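Local coordinates for protein pectinesterase (Sitophilus oryzae, PDB 4PMH) that probably helps digest plant cell walls by hydrolysing the methyl esters of pectin, which releases methanol and leaves galacturonate, at residues Y48-A53 against Y76-Y81; R66-I71 against T90-G95; I71-Y76 against S99-T104; L164-S169 against A193-H198. All coordinates share one frame; numbering follows the deposited sequence.

Contact 1: Y48-A53 against Y76-Y81; sequences YNTIQA and YQEVVY
Ile51 packs its branched side chain against Tyr76 and Val80, and this is the tight, buried part of the contact. CD1 of Ile51 lies 3.9 Å from CG of Tyr76, with the two side chains crossing at about a right angle. CG2 of Ile51, anti to its backbone N, meets CG2 of Val80 at 3.7 Å. Ile71 and Ile103 also touch Ile51, which places it between the helix that starts here and two sheets. Beside this apolar patch, Gln52 pairs with the backbone of Tyr81 through both ends of its amide. Tyr81 N donates to Gln52 OE1 at 2.8 Å, on a lone pair. Gln52 NE2 donates to Tyr81 O at 3.0 Å, almost in the amide plane. The bend at chi2 (57°) swings CD of Gln52 round to the strand. The looser side runs past Glu78 toward Thr50 and Asn49, where two waters sit between the chains. Glu78 OE1 accepts from Ile51 N at 3.0 Å in a nearly straight bond (171°). One water joins Glu78 OE1 to Gln52 N and Val79 O. A second water bridges Glu78 OE2 and Asn49 O. Thr50, the N-cap, is partly exposed and takes Ala53 N on OG1 at 3.2 Å. Glu78 thus binds the first turn of helix 51-61, one N-H directly and the next through water. A carboxylate at a helix N-terminus would be stabilised by the helix dipole, so Glu78 is probably ionised. Its bonds and the Gln52 amide pair hold the helix start against strand 80-82 and the chain leading into it.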
loop_
_atom_site.group_PDB
_atom_site.type_symbol
_atom_site.label_atom_id
_atom_site.label_comp_id
_atom_site.label_asym_id
_atom_site.label_seq_id
_atom_site.Cartn_x
_atom_site.Cartn_y
_atom_site.Cartn_z
ATOM N N TYR A 48 -15.001 13.338 -20.462
ATOM C CA TYR A 48 -14.645 13.900 -19.165
ATOM C C TYR A 48 -13.249 14.475 -19.282
ATOM O O TYR A 48 -12.382 13.842 -19.844
ATOM C CB TYR A 48 -14.796 12.798 -18.062
ATOM C CG TYR A 48 -16.218 12.318 -18.023
ATOM C CD1 TYR A 48 -17.167 12.990 -17.260
ATOM C CD2 TYR A 48 -16.658 11.280 -18.848
ATOM C CE1 TYR A 48 -18.492 12.613 -17.288
ATOM C CE2 TYR A 48 -17.986 10.904 -18.882
ATOM C CZ TYR A 48 -18.896 11.575 -18.085
ATOM O OH TYR A 48 -20.225 11.298 -18.091
ATOM N N ASN A 49 -13.042 15.713 -18.825
ATOM C CA ASN A 49 -11.729 16.364 -18.951
ATOM C C ASN A 49 -10.928 16.397 -17.647
ATOM O O ASN A 49 -9.784 16.848 -17.657
ATOM C CB ASN A 49 -11.852 17.797 -19.520
ATOM C CG ASN A 49 -12.392 17.823 -20.946
ATOM O OD1 ASN A 49 -12.679 16.779 -21.531
ATOM N ND2 ASN A 49 -12.561 19.018 -21.492
ATOM N N THR A 50 -11.546 15.995 -16.532
ATOM C CA THR A 50 -10.821 15.606 -15.327
ATOM C C THR A 50 -11.247 14.173 -14.989
ATOM O O THR A 50 -12.333 13.736 -15.377
ATOM C CB THR A 50 -11.137 16.518 -14.138
ATOM O OG1 THR A 50 -12.528 16.426 -13.825
ATOM C CG2 THR A 50 -10.782 17.965 -14.438
ATOM N N ILE A 51 -10.406 13.460 -14.248
ATOM C CA ILE A 51 -10.741 12.107 -13.815
ATOM C C ILE A 51 -11.862 12.162 -12.786
ATOM O O ILE A 51 -12.816 11.363 -12.845
ATOM C CB ILE A 51 -9.524 11.340 -13.245
ATOM C CG1 ILE A 51 -8.388 11.262 -14.279
ATOM C CG2 ILE A 51 -9.953 9.922 -12.813
ATOM C CD1 ILE A 51 -7.011 11.064 -13.680
ATOM N N GLN A 52 -11.770 13.124 -11.863
ATOM C CA GLN A 52 -12.785 13.289 -10.815
ATOM C C GLN A 52 -14.170 13.382 -11.453
ATOM O O GLN A 52 -15.109 12.791 -10.949
ATOM C CB GLN A 52 -12.522 14.528 -9.938
ATOM C CG GLN A 52 -13.328 14.519 -8.631
ATOM C CD GLN A 52 -13.046 13.276 -7.796
ATOM O OE1 GLN A 52 -11.894 12.972 -7.496
ATOM N NE2 GLN A 52 -14.098 12.526 -7.463
ATOM N N ALA A 53 -14.284 14.129 -12.554
ATOM C CA ALA A 53 -15.570 14.292 -13.239
ATOM C C ALA A 53 -16.154 12.971 -13.726
ATOM O O ALA A 53 -17.359 12.773 -13.669
ATOM C CB ALA A 53 -15.462 15.269 -14.399
ATOM N N TYR A 76 -1.722 13.358 -15.902
ATOM C CA TYR A 76 -2.791 14.072 -15.199
ATOM C C TYR A 76 -2.311 14.586 -13.834
ATOM O O TYR A 76 -1.978 13.787 -12.976
ATOM C CB TYR A 76 -3.952 13.116 -14.991
ATOM C CG TYR A 76 -4.559 12.621 -16.286
ATOM C CD1 TYR A 76 -4.008 11.538 -16.981
ATOM C CD2 TYR A 76 -5.693 13.225 -16.813
ATOM C CE1 TYR A 76 -4.573 11.077 -18.172
ATOM C CE2 TYR A 76 -6.259 12.784 -18.009
ATOM C CZ TYR A 76 -5.695 11.703 -18.687
ATOM O OH TYR A 76 -6.275 11.278 -19.871
ATOM N N GLN A 77 -2.251 15.901 -13.651
ATOM C CA GLN A 77 -1.817 16.471 -12.377
ATOM C C GLN A 77 -3.029 16.834 -11.523
ATOM O O GLN A 77 -3.490 17.973 -11.478
ATOM C CB GLN A 77 -0.865 17.645 -12.613
ATOM C CG GLN A 77 0.376 17.179 -13.366
ATOM C CD GLN A 77 1.279 18.316 -13.736
ATOM O OE1 GLN A 77 2.019 18.834 -12.902
ATOM N NE2 GLN A 77 1.214 18.727 -14.990
ATOM N N GLU A 78 -3.537 15.812 -10.850
ATOM C CA GLU A 78 -4.766 15.901 -10.100
ATOM C C GLU A 78 -4.857 14.781 -9.096
ATOM O O GLU A 78 -4.107 13.826 -9.174
ATOM C CB GLU A 78 -5.984 15.828 -11.041
ATOM C CG GLU A 78 -5.806 14.967 -12.273
ATOM C CD GLU A 78 -6.813 15.315 -13.385
ATOM O OE1 GLU A 78 -7.959 14.858 -13.298
ATOM O OE2 GLU A 78 -6.464 16.014 -14.359
ATOM N N VAL A 79 -5.759 14.937 -8.141
ATOM C CA VAL A 79 -6.176 13.831 -7.287
ATOM C C VAL A 79 -7.356 13.087 -7.894
ATOM O O VAL A 79 -8.051 13.605 -8.785
ATOM C CB VAL A 79 -6.572 14.291 -5.877
ATOM C CG1 VAL A 79 -5.363 14.831 -5.135
ATOM C CG2 VAL A 79 -7.710 15.301 -5.908
ATOM N N VAL A 80 -7.579 11.879 -7.392
ATOM C CA VAL A 80 -8.773 11.078 -7.699
ATOM C C VAL A 80 -9.313 10.554 -6.379
ATOM O O VAL A 80 -8.617 9.817 -5.671
ATOM C CB VAL A 80 -8.431 9.899 -8.626
ATOM C CG1 VAL A 80 -9.686 9.113 -8.994
ATOM C CG2 VAL A 80 -7.713 10.393 -9.868
ATOM N N TYR A 81 -10.526 10.980 -6.025
ATOM C CA TYR A 81 -11.143 10.641 -4.757
ATOM C C TYR A 81 -12.356 9.785 -5.065
ATOM O O TYR A 81 -13.253 10.215 -5.804
ATOM C CB TYR A 81 -11.604 11.880 -3.987
ATOM C CG TYR A 81 -10.527 12.747 -3.348
ATOM C CD1 TYR A 81 -9.189 12.393 -3.365
ATOM C CD2 TYR A 81 -10.874 13.929 -2.692
ATOM C CE1 TYR A 81 -8.231 13.202 -2.781
ATOM C CE2 TYR A 81 -9.922 14.735 -2.080
ATOM C CZ TYR A 81 -8.605 14.368 -2.136
ATOM O OH TYR A 81 -7.645 15.174 -1.555
HETATM O O HOH W 1 -7.654 17.453 -16.375
HETATM O O HOH W 2 -9.360 14.366 -11.111
#

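Contact 2: R66-I71 against T90-G95; sequences RKYIKI and TIYGGG
Thr90 OG1 has two hydrogen-bond partners, Arg66 NH1 at 3.0 Å and Gln160 OE1. The arginine bond is bent (139°), and the hydroxyl is tilted from the guanidinium plane. The Arg66 chain bends at chi3 (-69°), which sets NE; its CD stays close to Thr90 OG1, and its NH2 reaches Ala158 O. Tyr68 lies alongside Thr90, pointing the same way, with CD2 3.5 Å from Thr90 CB. Farther along this face, the aliphatic part of Lys70 crosses the ring of Tyr92. Lys70 CB sits over the ring face, 4.1 Å from its centroid, in a CH-pi contact. Tyr92 OH bonds to Lys39 O. On the other face Ile71 CD1 meets Ile91 CG2 at 3.6 Å, and Ile69 packs alongside Ile91. Between the faces runs a parallel ladder, with Tyr68 opposite Thr90 and Ile71 opposite Gly93. Ile69 N donates to Thr90 O at 2.8 Å in an almost straight bond. The last rung, Gly94 N to Ile71 O at 2.7 Å, comes from above the carbonyl plane, where the second strand has ended. The pairing belongs to the long parallel sheet of the right-handed beta-helix of pectinesterases. Its chemistry is divided: on one face Ile69 and Ile71 meet helix 51-61, while the other face satisfies its buried hydroxyls and uses lysine methylenes to cover a tyrosine ring.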
loop_
_atom_site.group_PDB
_atom_site.type_symbol
_atom_site.label_atom_id
_atom_site.label_comp_id
_atom_site.label_asym_id
_atom_site.label_seq_id
_atom_site.Cartn_x
_atom_site.Cartn_y
_atom_site.Cartn_z
ATOM N N ARG A 66 -21.283 -2.800 -12.373
ATOM C CA ARG A 66 -19.915 -2.296 -12.388
ATOM C C ARG A 66 -19.763 -1.337 -13.564
ATOM O O ARG A 66 -20.155 -1.645 -14.692
ATOM C CB ARG A 66 -18.913 -3.465 -12.487
ATOM C CG ARG A 66 -17.444 -3.053 -12.627
ATOM C CD ARG A 66 -16.480 -4.212 -12.423
ATOM N NE ARG A 66 -16.460 -4.682 -11.042
ATOM C CZ ARG A 66 -15.864 -4.046 -10.032
ATOM N NH1 ARG A 66 -15.221 -2.875 -10.220
ATOM N NH2 ARG A 66 -15.938 -4.549 -8.808
ATOM N N LYS A 67 -19.233 -0.155 -13.275
ATOM C CA LYS A 67 -19.009 0.877 -14.281
ATOM C C LYS A 67 -17.515 1.018 -14.563
ATOM O O LYS A 67 -16.680 0.904 -13.649
ATOM C CB LYS A 67 -19.574 2.220 -13.806
ATOM C CG LYS A 67 -21.086 2.262 -13.682
ATOM C CD LYS A 67 -21.722 2.255 -15.064
ATOM C CE LYS A 67 -23.190 1.893 -14.998
ATOM N NZ LYS A 67 -23.714 1.821 -16.380
ATOM N N TYR A 68 -17.197 1.273 -15.834
ATOM C CA TYR A 68 -15.836 1.280 -16.333
ATOM C C TYR A 68 -15.436 2.686 -16.767
ATOM O O TYR A 68 -16.039 3.271 -17.674
ATOM C CB TYR A 68 -15.699 0.309 -17.496
ATOM C CG TYR A 68 -15.833 -1.129 -17.049
ATOM C CD1 TYR A 68 -17.083 -1.739 -16.941
ATOM C CD2 TYR A 68 -14.712 -1.877 -16.707
ATOM C CE1 TYR A 68 -17.199 -3.060 -16.514
ATOM C CE2 TYR A 68 -14.818 -3.193 -16.281
ATOM C CZ TYR A 68 -16.064 -3.779 -16.190
ATOM O OH TYR A 68 -16.168 -5.092 -15.765
ATOM N N ILE A 69 -14.432 3.203 -16.077
ATOM C CA ILE A 69 -13.907 4.513 -16.351
ATOM C C ILE A 69 -12.558 4.330 -17.011
ATOM O O ILE A 69 -11.606 3.883 -16.362
ATOM C CB ILE A 69 -13.722 5.342 -15.068
ATOM C CG1 ILE A 69 -15.090 5.671 -14.486
ATOM C CG2 ILE A 69 -12.934 6.618 -15.368
ATOM C CD1 ILE A 69 -15.104 6.006 -13.022
ATOM N N LYS A 70 -12.479 4.687 -18.294
ATOM C CA LYS A 70 -11.237 4.638 -19.036
ATOM C C LYS A 70 -10.528 5.982 -18.999
ATOM O O LYS A 70 -11.134 7.011 -19.296
ATOM C CB LYS A 70 -11.512 4.261 -20.472
ATOM C CG LYS A 70 -10.255 4.169 -21.296
ATOM C CD LYS A 70 -10.537 3.514 -22.642
ATOM C CE LYS A 70 -11.276 4.445 -23.571
ATOM N NZ LYS A 70 -11.193 3.942 -24.977
ATOM N N ILE A 71 -9.248 5.970 -18.642
ATOM C CA ILE A 71 -8.442 7.191 -18.670
ATOM C C ILE A 71 -7.486 7.146 -19.851
ATOM O O ILE A 71 -6.508 6.384 -19.855
ATOM C CB ILE A 71 -7.620 7.378 -17.371
ATOM C CG1 ILE A 71 -8.532 7.263 -16.132
ATOM C CG2 ILE A 71 -6.858 8.707 -17.415
ATOM C CD1 ILE A 71 -7.847 7.456 -14.784
ATOM N N THR A 90 -14.451 0.296 -11.927
ATOM C CA THR A 90 -13.166 -0.090 -12.484
ATOM C C THR A 90 -12.595 1.146 -13.174
ATOM O O THR A 90 -13.241 1.724 -14.046
ATOM C CB THR A 90 -13.349 -1.231 -13.499
ATOM O OG1 THR A 90 -13.866 -2.369 -12.810
ATOM C CG2 THR A 90 -12.048 -1.595 -14.172
ATOM N N ILE A 91 -11.415 1.575 -12.750
ATOM C CA ILE A 91 -10.743 2.723 -13.335
ATOM C C ILE A 91 -9.474 2.214 -13.983
ATOM O O ILE A 91 -8.583 1.720 -13.288
ATOM C CB ILE A 91 -10.413 3.792 -12.256
ATOM C CG1 ILE A 91 -11.699 4.299 -11.589
ATOM C CG2 ILE A 91 -9.654 4.984 -12.858
ATOM C CD1 ILE A 91 -12.015 3.621 -10.284
ATOM N N TYR A 92 -9.384 2.331 -15.310
ATOM C CA TYR A 92 -8.243 1.818 -16.030
ATOM C C TYR A 92 -7.645 2.756 -17.044
ATOM O O TYR A 92 -8.347 3.513 -17.679
ATOM C CB TYR A 92 -8.584 0.494 -16.696
ATOM C CG TYR A 92 -9.514 0.568 -17.878
ATOM C CD1 TYR A 92 -10.882 0.520 -17.712
ATOM C CD2 TYR A 92 -9.019 0.639 -19.147
ATOM C CE1 TYR A 92 -11.741 0.557 -18.810
ATOM C CE2 TYR A 92 -9.848 0.660 -20.248
ATOM C CZ TYR A 92 -11.214 0.625 -20.066
ATOM O OH TYR A 92 -12.046 0.678 -21.160
ATOM N N GLY A 93 -6.334 2.659 -17.197
ATOM C CA GLY A 93 -5.606 3.449 -18.173
ATOM C C GLY A 93 -5.841 2.888 -19.573
ATOM O O GLY A 93 -5.908 1.668 -19.769
ATOM N N GLY A 94 -5.963 3.779 -20.541
ATOM C CA GLY A 94 -6.233 3.386 -21.930
ATOM C C GLY A 94 -5.003 3.054 -22.768
ATOM O O GLY A 94 -5.141 2.753 -23.950
ATOM N N GLY A 95 -3.809 3.127 -22.186
ATOM C CA GLY A 95 -2.555 2.885 -22.928
ATOM C C GLY A 95 -2.182 1.420 -23.042
ATOM O O GLY A 95 -2.849 0.544 -22.468
#

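Contact 3: I71-Y76 against S99-T104; sequences INAGTY and SDTLIT
Gly74, Thr75 and Tyr76 pair in parallel with Thr101, Leu102 and Ile103, the two short strands running 15° apart at 4.7 Å. Leu102 is the central rung: its N donates to Gly74 O and its O accepts from Tyr76 N at 2.8 Å. The ladder opens with Gly74 N to Asp100 O at 2.9 Å and closes with Thr104 N to Tyr76 O. Gly74 has a backbone shape (phi 158°, psi 179°) that would jam any side chain against the preceding carbonyl. On the face of Thr101 and Ile103, Ile71 of the preceding strand packs its CG2, anti to its backbone N, 3.6 Å from Thr101 CG2. Its CD1 approaches Ile103 CD1 at 4.1 Å, the two side chains crossing at about a right angle. Tyr76 points to the same face, and its ring runs back beside Gly74. Tyr76 OH donates to Asn72 O at 2.6 Å, a short bond that fastens the turn between strands 67-71 and 74-76 and sets the far end of the ring. Thr75, on the other face with Leu102, touches Thr104 CG2 through its own CG2 at 3.8 Å. Ala73, at the exposed end, brings CB within 3.4 Å of Asp100 O, and Asp100 OD2 turns to Ser97 N. Strand 74-76 is the outermost of its parallel sheet. Strand 101-105 is held on its other side by strand 165-168, through Ser165. Helix 51-61 sends Ile51 against Ile71 and Ile103 and so closes the face of Thr101 and Ile103 at this end of the beta-helix.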
loop_
_atom_site.group_PDB
_atom_site.type_symbol
_atom_site.label_atom_id
_atom_site.label_comp_id
_atom_site.label_asym_id
_atom_site.label_seq_id
_atom_site.Cartn_x
_atom_site.Cartn_y
_atom_site.Cartn_z
ATOM N N ILE A 71 -9.248 5.970 -18.642
ATOM C CA ILE A 71 -8.442 7.191 -18.670
ATOM C C ILE A 71 -7.486 7.146 -19.851
ATOM O O ILE A 71 -6.508 6.384 -19.855
ATOM C CB ILE A 71 -7.620 7.378 -17.371
ATOM C CG1 ILE A 71 -8.532 7.263 -16.132
ATOM C CG2 ILE A 71 -6.858 8.707 -17.415
ATOM C CD1 ILE A 71 -7.847 7.456 -14.784
ATOM N N ASN A 72 -7.735 7.985 -20.847
ATOM C CA ASN A 72 -6.852 8.032 -21.993
ATOM C C ASN A 72 -5.423 8.291 -21.557
ATOM O O ASN A 72 -5.181 9.029 -20.593
ATOM C CB ASN A 72 -7.293 9.107 -22.983
ATOM C CG ASN A 72 -8.429 8.652 -23.875
ATOM O OD1 ASN A 72 -8.826 7.491 -23.861
ATOM N ND2 ASN A 72 -8.943 9.569 -24.676
ATOM N N ALA A 73 -4.494 7.687 -22.298
ATOM C CA ALA A 73 -3.077 7.831 -22.059
ATOM C C ALA A 73 -2.703 9.299 -21.921
ATOM O O ALA A 73 -3.210 10.144 -22.657
ATOM C CB ALA A 73 -2.299 7.200 -23.205
ATOM N N GLY A 74 -1.844 9.622 -20.963
ATOM C CA GLY A 74 -1.496 11.018 -20.709
ATOM C C GLY A 74 -0.951 11.221 -19.309
ATOM O O GLY A 74 -0.845 10.278 -18.532
ATOM N N THR A 75 -0.582 12.453 -18.996
ATOM C CA THR A 75 -0.151 12.806 -17.655
ATOM C C THR A 75 -1.209 13.726 -17.075
ATOM O O THR A 75 -1.556 14.737 -17.680
ATOM C CB THR A 75 1.209 13.517 -17.646
ATOM O OG1 THR A 75 2.218 12.662 -18.216
ATOM C CG2 THR A 75 1.609 13.900 -16.224
ATOM N N TYR A 76 -1.722 13.358 -15.902
ATOM C CA TYR A 76 -2.791 14.072 -15.199
ATOM C C TYR A 76 -2.311 14.586 -13.834
ATOM O O TYR A 76 -1.978 13.787 -12.976
ATOM C CB TYR A 76 -3.952 13.116 -14.991
ATOM C CG TYR A 76 -4.559 12.621 -16.286
ATOM C CD1 TYR A 76 -4.008 11.538 -16.981
ATOM C CD2 TYR A 76 -5.693 13.225 -16.813
ATOM C CE1 TYR A 76 -4.573 11.077 -18.172
ATOM C CE2 TYR A 76 -6.259 12.784 -18.009
ATOM C CZ TYR A 76 -5.695 11.703 -18.687
ATOM O OH TYR A 76 -6.275 11.278 -19.871
ATOM N N SER A 99 2.503 2.474 -17.704
ATOM C CA SER A 99 3.299 3.715 -17.672
ATOM C C SER A 99 2.742 4.812 -18.592
ATOM O O SER A 99 3.087 5.989 -18.434
ATOM C CB SER A 99 4.761 3.409 -18.006
ATOM O OG SER A 99 4.861 2.854 -19.303
ATOM N N ASP A 100 1.868 4.427 -19.528
ATOM C CA ASP A 100 1.266 5.359 -20.473
ATOM C C ASP A 100 0.175 6.277 -19.864
ATOM O O ASP A 100 -0.268 7.218 -20.507
ATOM C CB ASP A 100 0.659 4.583 -21.654
ATOM C CG ASP A 100 1.711 3.879 -22.502
ATOM O OD1 ASP A 100 2.882 4.317 -22.483
ATOM O OD2 ASP A 100 1.374 2.870 -23.169
ATOM N N THR A 101 -0.287 5.971 -18.657
ATOM C CA THR A 101 -1.306 6.756 -17.994
ATOM C C THR A 101 -0.813 7.072 -16.592
ATOM O O THR A 101 -0.696 6.183 -15.768
ATOM C CB THR A 101 -2.630 5.992 -17.949
ATOM O OG1 THR A 101 -2.948 5.524 -19.267
ATOM C CG2 THR A 101 -3.739 6.899 -17.441
ATOM N N LEU A 102 -0.488 8.334 -16.344
ATOM C CA LEU A 102 0.197 8.744 -15.115
ATOM C C LEU A 102 -0.592 9.837 -14.388
ATOM O O LEU A 102 -0.858 10.902 -14.954
ATOM C CB LEU A 102 1.592 9.250 -15.447
ATOM C CG LEU A 102 2.379 9.880 -14.289
ATOM C CD1 LEU A 102 2.632 8.821 -13.226
ATOM C CD2 LEU A 102 3.686 10.499 -14.761
ATOM N N ILE A 103 -0.979 9.555 -13.146
ATOM C CA ILE A 103 -1.660 10.487 -12.302
ATOM C C ILE A 103 -0.645 10.888 -11.246
ATOM O O ILE A 103 -0.237 10.047 -10.455
ATOM C CB ILE A 103 -2.868 9.819 -11.629
ATOM C CG1 ILE A 103 -3.758 9.128 -12.679
ATOM C CG2 ILE A 103 -3.663 10.839 -10.827
ATOM C CD1 ILE A 103 -4.820 8.235 -12.087
ATOM N N THR A 104 -0.215 12.145 -11.243
ATOM C CA THR A 104 0.927 12.512 -10.434
ATOM C C THR A 104 0.827 13.902 -9.814
ATOM O O THR A 104 0.331 14.829 -10.453
ATOM C CB THR A 104 2.245 12.427 -11.256
ATOM O OG1 THR A 104 3.341 12.817 -10.426
ATOM C CG2 THR A 104 2.235 13.329 -12.511
#

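Contact 4: L164-S169 against A193-H198; sequences LSIENS and ARLLGH
Leu196, the residue most buried by this contact, lies across Glu167, their side chains meeting CB to CB at 4.0 Å. CD1 of Leu196 also comes near Glu167 OE2, while its CD2 lies over one face of the Arg194 guanidinium, offset toward the rim. The other carboxylate oxygen, Glu167 OE1, bonds to Thr104 OG1. On the opposite face Ile166 and Leu195 lie side by side, pointing the same way. They meet through CD1 of Ile166 and CD2 of Leu195 at 3.8 Å, and Leu181 touches both. Ser165 accepts from Arg194 NH1 on OG at 2.8 Å. That bond is bent (141°), and OG is tilted from the guanidinium plane. OG, anti to the carbonyl carbon of Ser165 (chi1 -62°), is on the side from which Arg194 NH1 approaches, and is also bonded to Pro98 O. The backbone is a regular parallel ladder, its strands 4° apart. Ile166 N donates to Arg194 O at 2.9 Å, and Leu196 N returns to Ile166 O at the same length. Asn168 N to Leu196 O, 3.0 Å, is the last direct hydrogen bond between the segments. Beyond it a water lies 2.6 Å from Asn168 O and probably links it to His198 ND1. His198 NE2 goes on to Asp246, and the next residue, Gln199, is the probable transition-state stabiliser. Strand 165-168 has strand 101-105 on its other side, and strand 194-196 has strand 220-223. The contact therefore joins neighbouring strands, from successive turns, in the middle of a parallel beta-helix sheet, with strand 181-183 packed under its isoleucine-leucine face.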
loop_
_atom_site.group_PDB
_atom_site.type_symbol
_atom_site.label_atom_id
_atom_site.label_comp_id
_atom_site.label_asym_id
_atom_site.label_seq_id
_atom_site.Cartn_x
_atom_site.Cartn_y
_atom_site.Cartn_z
ATOM N N LEU A 164 -2.416 1.546 -14.919
ATOM C CA LEU A 164 -2.120 2.953 -14.830
ATOM C C LEU A 164 -1.085 3.177 -13.742
ATOM O O LEU A 164 -0.759 2.264 -12.970
ATOM C CB LEU A 164 -3.413 3.759 -14.578
ATOM C CG LEU A 164 -4.284 3.379 -13.380
ATOM C CD1 LEU A 164 -3.662 3.873 -12.075
ATOM C CD2 LEU A 164 -5.694 3.934 -13.527
ATOM N N SER A 165 -0.558 4.388 -13.713
ATOM C CA SER A 165 0.501 4.757 -12.790
ATOM C C SER A 165 0.005 5.861 -11.859
ATOM O O SER A 165 -0.567 6.865 -12.310
ATOM C CB SER A 165 1.716 5.258 -13.577
ATOM O OG SER A 165 2.276 4.264 -14.432
ATOM N N ILE A 166 0.268 5.705 -10.569
ATOM C CA ILE A 166 -0.066 6.719 -9.593
ATOM C C ILE A 166 1.206 7.111 -8.877
ATOM O O ILE A 166 1.929 6.252 -8.377
ATOM C CB ILE A 166 -1.093 6.226 -8.532
ATOM C CG1 ILE A 166 -2.351 5.634 -9.192
ATOM C CG2 ILE A 166 -1.491 7.362 -7.617
ATOM C CD1 ILE A 166 -3.201 4.783 -8.275
ATOM N N GLU A 167 1.458 8.409 -8.794
ATOM C CA GLU A 167 2.690 8.893 -8.224
ATOM C C GLU A 167 2.464 10.073 -7.309
ATOM O O GLU A 167 1.746 11.005 -7.651
ATOM C CB GLU A 167 3.649 9.327 -9.347
ATOM C CG GLU A 167 4.884 10.052 -8.837
ATOM C CD GLU A 167 5.860 10.327 -9.947
ATOM O OE1 GLU A 167 5.427 10.903 -10.963
ATOM O OE2 GLU A 167 7.041 9.943 -9.799
ATOM N N ASN A 168 3.121 10.041 -6.155
ATOM C CA ASN A 168 3.327 11.256 -5.373
ATOM C C ASN A 168 4.843 11.500 -5.320
ATOM O O ASN A 168 5.595 10.766 -4.679
ATOM C CB ASN A 168 2.689 11.131 -3.993
ATOM C CG ASN A 168 2.587 12.467 -3.265
ATOM O OD1 ASN A 168 3.386 13.388 -3.497
ATOM N ND2 ASN A 168 1.590 12.581 -2.388
ATOM N N SER A 169 5.276 12.532 -6.027
ATOM C CA SER A 169 6.679 12.702 -6.386
ATOM C C SER A 169 7.452 13.487 -5.333
ATOM O O SER A 169 8.612 13.800 -5.535
ATOM C CB SER A 169 6.807 13.383 -7.749
ATOM O OG SER A 169 6.234 14.688 -7.765
ATOM N N ALA A 193 -0.436 -2.246 -12.351
ATOM C CA ALA A 193 -0.293 -0.841 -12.040
ATOM C C ALA A 193 1.105 -0.553 -11.570
ATOM O O ALA A 193 1.900 -1.474 -11.306
ATOM C CB ALA A 193 -1.311 -0.442 -10.968
ATOM N N ARG A 194 1.409 0.739 -11.483
ATOM C CA ARG A 194 2.698 1.218 -11.029
ATOM C C ARG A 194 2.412 2.291 -9.961
ATOM O O ARG A 194 1.691 3.250 -10.228
ATOM C CB ARG A 194 3.486 1.817 -12.221
ATOM C CG ARG A 194 3.758 0.859 -13.395
ATOM C CD ARG A 194 4.450 1.517 -14.598
ATOM N NE ARG A 194 5.712 2.177 -14.243
ATOM C CZ ARG A 194 5.947 3.501 -14.239
ATOM N NH1 ARG A 194 5.027 4.397 -14.600
ATOM N NH2 ARG A 194 7.148 3.946 -13.865
ATOM N N LEU A 195 2.950 2.108 -8.764
ATOM C CA LEU A 195 2.690 2.974 -7.634
ATOM C C LEU A 195 4.040 3.555 -7.191
ATOM O O LEU A 195 4.932 2.803 -6.807
ATOM C CB LEU A 195 1.979 2.174 -6.512
ATOM C CG LEU A 195 0.723 1.392 -6.938
ATOM C CD1 LEU A 195 0.248 0.490 -5.813
ATOM C CD2 LEU A 195 -0.386 2.346 -7.365
ATOM N N LEU A 196 4.203 4.884 -7.296
ATOM C CA LEU A 196 5.517 5.511 -7.236
ATOM C C LEU A 196 5.599 6.592 -6.160
ATOM O O LEU A 196 4.767 7.475 -6.080
ATOM C CB LEU A 196 5.886 6.151 -8.582
ATOM C CG LEU A 196 5.558 5.415 -9.894
ATOM C CD1 LEU A 196 5.849 6.305 -11.095
ATOM C CD2 LEU A 196 6.293 4.092 -10.013
ATOM N N GLY A 197 6.623 6.520 -5.346
ATOM C CA GLY A 197 6.792 7.497 -4.314
ATOM C C GLY A 197 8.106 7.269 -3.638
ATOM O O GLY A 197 9.012 6.656 -4.206
ATOM N N HIS A 198 8.206 7.777 -2.421
ATOM C CA HIS A 198 9.398 7.576 -1.628
ATOM C C HIS A 198 9.005 7.072 -0.261
ATOM O O HIS A 198 9.048 5.856 -0.030
ATOM C CB HIS A 198 10.232 8.838 -1.610
ATOM C CG HIS A 198 11.004 9.020 -2.869
ATOM N ND1 HIS A 198 10.503 9.706 -3.951
ATOM C CD2 HIS A 198 12.205 8.533 -3.250
ATOM C CE1 HIS A 198 11.371 9.648 -4.943
ATOM N NE2 HIS A 198 12.413 8.946 -4.541
HETATM O O HOH W 3 6.385 9.559 -1.631
HETATM O O HOH W 4 8.108 10.811 -3.976
#

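Contacts 1, 2 and 3 cluster at one end of the beta-helix, their centres 10 to 12 Å apart. Ile71 belongs to contacts 2 and 3, and Tyr76 to contacts 1 and 3. Ile51 of contact 1 reaches both neighbours: its CG2 is 3.8 Å from Ile71 CD1, and its CD1 is 3.9 Å from Ile103 CG1. Contact 4 continues the sheet of contact 3, with Ile103 N 2.8 Å from Ser165 O in a probable hydrogen bond. Contacts 1 to 3 lie away from the inferred active site. Contact 4 approaches it: Gly197 is about 8 Å from the Gln199 side chain, and the Asn168 side chain about 8 Å from that of Gln177.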